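Biofilm-surface layer protein A (Bacillus subtilis, PDB 4BHU) helps build bacterial biofilms by self-polymerizing into a stable, compression-resistant surface layer that makes the biofilm hydrophobic. Local coordinates at residues A60-T63 with T64-L67; I66-N69 with G70-R74. The protein carries 1 engineered substitution. One frame throughout, in Å; residues are numbered along the deposited sequence.

Contact 1: A60-T63 with T64-L67; sequences ALRT and TQIL
Gln65 and Arg62 illustrate how a short 3-10 turn can be tied down by one of its own side chains. One backbone bond of the turn runs from Gln65 N to Arg62 O, 2.9 Å. The side chain makes a bond in the reverse direction: Arg62 N donates to Gln65 OE1 at 3.0 Å, nearly straight at 170°. The same two residues thus give and accept once each. Gln65 manages this with CG beside its own N (chi1 -67°) and a chain extended beyond CG, which carries the amide back across the turn. The donor reaches OE1 from above the carbonyl plane, 47° out of it. A water adds a second grip, donating to Gln65 OE1 at 2.7 Å and also to Ala60 O, so the water bridges the amide oxygen to the end of strand 59-60. The methylene CG of Arg62 lies 3.8 Å from Gln65 OE1, the two side chains crossing obliquely, before the arginine bends twice and leads its guanidinium away from the turn.

One residue further on, Ile66 N donates to Thr63 O at 3.1 Å, repeating the three-residue step just where the chain enters strand 66-67. Ile66 sends its CG1 arm back toward Leu61. The side chains meet at about a right angle, with Ile66 CD1 3.8 Å from Leu61 CB and 3.9 Å from Leu61 CD1. Leu61 itself is buried, packed also on Ala50, Val73 and Leu89.

Polar and apolar work are therefore divided between adjacent residues: Gln65 uses its amide oxygen to fix the main chain leading into the turn, while Ile66 lays its CD1 methyl on the buried Leu61.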
# COMPACT_ATOMS: atom_id res chain seq x y z
N ALA I 60 30.60 -15.63 -11.46
CA ALA I 60 31.21 -16.92 -11.15
C ALA I 60 30.19 -17.86 -10.51
O ALA I 60 29.35 -17.42 -9.73
CB ALA I 60 32.39 -16.72 -10.20
N LEU I 61 30.25 -19.14 -10.84
CA LEU I 61 29.38 -20.10 -10.22
C LEU I 61 29.73 -20.24 -8.75
O LEU I 61 30.89 -20.14 -8.36
CB LEU I 61 29.49 -21.47 -10.89
CG LEU I 61 29.17 -21.50 -12.38
CD1 LEU I 61 29.34 -22.92 -12.89
CD2 LEU I 61 27.75 -20.98 -12.65
N ARG I 62 28.70 -20.50 -7.93
CA ARG I 62 28.89 -20.74 -6.52
C ARG I 62 28.89 -22.24 -6.30
O ARG I 62 28.30 -23.00 -7.08
CB ARG I 62 27.75 -20.10 -5.71
CG ARG I 62 27.44 -18.66 -6.08
CD ARG I 62 28.32 -17.69 -5.32
NE ARG I 62 27.63 -17.18 -4.13
CZ ARG I 62 27.03 -16.00 -4.04
NH1 ARG I 62 27.02 -15.16 -5.07
NH2 ARG I 62 26.44 -15.64 -2.91
N THR I 63 29.54 -22.68 -5.23
CA THR I 63 29.68 -24.10 -4.96
C THR I 63 28.32 -24.81 -4.88
O THR I 63 28.16 -25.92 -5.38
CB THR I 63 30.48 -24.33 -3.65
OG1 THR I 63 31.76 -23.68 -3.75
CG2 THR I 63 30.72 -25.82 -3.42
N THR I 64 27.33 -24.16 -4.27
CA THR I 64 26.00 -24.77 -4.12
C THR I 64 25.29 -24.90 -5.46
O THR I 64 24.28 -25.58 -5.57
CB THR I 64 25.10 -23.92 -3.21
OG1 THR I 64 25.02 -22.60 -3.75
CG2 THR I 64 25.68 -23.86 -1.81
N GLN I 65 25.80 -24.23 -6.47
CA GLN I 65 25.22 -24.29 -7.80
C GLN I 65 25.77 -25.42 -8.65
O GLN I 65 25.26 -25.70 -9.74
CB GLN I 65 25.44 -22.97 -8.54
CG GLN I 65 24.66 -21.82 -7.94
CD GLN I 65 24.97 -20.47 -8.61
OE1 GLN I 65 26.02 -20.29 -9.22
NE2 GLN I 65 24.05 -19.52 -8.47
N ILE I 66 26.81 -26.08 -8.16
CA ILE I 66 27.45 -27.15 -8.91
C ILE I 66 27.31 -28.47 -8.15
O ILE I 66 27.65 -28.54 -6.97
CB ILE I 66 28.95 -26.87 -9.12
CG1 ILE I 66 29.14 -25.54 -9.85
CG2 ILE I 66 29.60 -28.00 -9.92
CD1 ILE I 66 30.54 -25.00 -9.80
N LEU I 67 26.80 -29.50 -8.81
CA LEU I 67 26.74 -30.81 -8.17
C LEU I 67 26.89 -31.96 -9.17
O LEU I 67 27.20 -31.74 -10.34
CB LEU I 67 25.43 -30.94 -7.39
CG LEU I 67 24.20 -30.65 -8.24
CD1 LEU I 67 23.17 -31.74 -7.97
CD2 LEU I 67 23.64 -29.25 -7.94
O HOH W 1 26.53 -17.87 -10.31

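Contact 2: I66-N69 with G70-R74; sequences ILNN and GKTVR
Asn68 and Thr72 meet beside the tight end of the antiparallel hairpin 66-67/72-76, at the edge of the five-stranded sheet, and the asparagine can be followed outward. Asn68 CB lies 3.5 Å from Thr72 OG1. CG is set anti to the backbone N (chi1 -174°), which takes the amide across the hairpin end, where the two side chains cross at about a right angle. At the tip the branches separate: Asn68 OD1 lies 4.0 Å from Lys71 CE, and Asn68 ND2 donates to Thr72 OG1 at 3.3 Å, with the hydroxyl oxygen close to the amide plane.

The main chain forms a type I' turn from Asn68 to Lys71, with Asn69 and Gly70 at its centre, closed by Lys71 N to Asn68 O at 3.2 Å. Opposite Leu67 the returning chain places two residues, Lys71 and Thr72, in a classic beta bulge, in which Leu67 and Thr72 form the hydrogen-bonded pair through Leu67 N to Thr72 O (3.0 Å) and Thr72 N to Leu67 O (3.1 Å). Leu67 CD1 lies over one face of the Arg74 guanidinium, 3.8 Å from Arg74 NH1, while Arg74 NE makes a salt bridge with Glu41 on strand 39-43.

The reversal is thus held twice, by backbone bonds and by an amide-to-hydroxyl bond that probably helps to keep the Asn68 amide in this orientation.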
# COMPACT_ATOMS: atom_id res chain seq x y z
N ILE I 66 26.81 -26.08 -8.16
CA ILE I 66 27.45 -27.15 -8.91
C ILE I 66 27.31 -28.47 -8.15
O ILE I 66 27.65 -28.54 -6.97
CB ILE I 66 28.95 -26.87 -9.12
CG1 ILE I 66 29.14 -25.54 -9.85
CG2 ILE I 66 29.60 -28.00 -9.92
CD1 ILE I 66 30.54 -25.00 -9.80
N LEU I 67 26.80 -29.50 -8.81
CA LEU I 67 26.74 -30.81 -8.17
C LEU I 67 26.89 -31.96 -9.17
O LEU I 67 27.20 -31.74 -10.34
CB LEU I 67 25.43 -30.94 -7.39
CG LEU I 67 24.20 -30.65 -8.24
CD1 LEU I 67 23.17 -31.74 -7.97
CD2 LEU I 67 23.64 -29.25 -7.94
N ASN I 68 26.66 -33.19 -8.71
CA ASN I 68 26.75 -34.33 -9.60
C ASN I 68 28.15 -34.40 -10.21
O ASN I 68 28.33 -34.60 -11.42
CB ASN I 68 25.68 -34.23 -10.69
CG ASN I 68 25.61 -35.46 -11.57
OD1 ASN I 68 26.07 -36.54 -11.19
ND2 ASN I 68 25.05 -35.29 -12.76
N ASN I 69 29.15 -34.21 -9.35
CA ASN I 69 30.55 -34.29 -9.74
C ASN I 69 30.89 -33.31 -10.86
O ASN I 69 31.54 -33.65 -11.85
CB ASN I 69 30.89 -35.73 -10.15
CG ASN I 69 30.58 -36.73 -9.03
OD1 ASN I 69 29.95 -37.76 -9.26
ND2 ASN I 69 31.01 -36.41 -7.81
N GLY I 70 30.41 -32.08 -10.69
CA GLY I 70 30.67 -31.00 -11.63
C GLY I 70 29.88 -31.04 -12.93
O GLY I 70 30.10 -30.21 -13.79
N LYS I 71 28.95 -31.98 -13.07
CA LYS I 71 28.23 -32.14 -14.34
C LYS I 71 26.86 -31.46 -14.38
O LYS I 71 26.23 -31.39 -15.44
CB LYS I 71 28.02 -33.61 -14.65
CG LYS I 71 29.32 -34.36 -15.01
CD LYS I 71 29.02 -35.80 -15.43
CE LYS I 71 28.65 -36.67 -14.23
NZ LYS I 71 28.45 -38.11 -14.59
N THR I 72 26.39 -30.98 -13.23
CA THR I 72 25.09 -30.29 -13.15
C THR I 72 25.27 -28.89 -12.60
O THR I 72 25.89 -28.69 -11.56
CB THR I 72 24.10 -31.08 -12.25
OG1 THR I 72 23.76 -32.30 -12.91
CG2 THR I 72 22.80 -30.28 -12.01
N VAL I 73 24.70 -27.92 -13.29
CA VAL I 73 24.73 -26.54 -12.81
C VAL I 73 23.29 -26.10 -12.65
O VAL I 73 22.51 -26.14 -13.60
CB VAL I 73 25.49 -25.62 -13.77
CG1 VAL I 73 25.46 -24.20 -13.26
CG2 VAL I 73 26.95 -26.10 -13.94
N ARG I 74 22.95 -25.69 -11.43
CA ARG I 74 21.58 -25.40 -11.01
C ARG I 74 21.48 -24.00 -10.41
O ARG I 74 22.20 -23.67 -9.46
CB ARG I 74 21.19 -26.38 -9.94
CG ARG I 74 19.89 -27.06 -10.13
CD ARG I 74 19.77 -28.17 -9.12
NE ARG I 74 19.61 -29.46 -9.76
CZ ARG I 74 19.52 -30.61 -9.11
NH1 ARG I 74 19.58 -30.61 -7.78
NH2 ARG I 74 19.37 -31.75 -9.77

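How the contacts relate
Contacts 1 and 2 are successive stages of one connection, their centres about 7 Å apart, and they share Ile66 and Leu67. The first turns the chain into strand 66-67; the second turns it back into strand 72-76, and strand 66-67 is an outermost strand of the five-stranded sheet within this chain. The two also touch directly: Gln65 O and Arg74 N, 2.9 Å apart, probably form a hydrogen bond, and Leu61 CD2 packs on Val73 CG1 at 4.0 Å. The bond would extend the pairing of the hairpin one residue beyond Ile66 and Val73. No catalytic site or ligand is involved; both contacts shape the edge of a sheet in the biofilm surface layer domain.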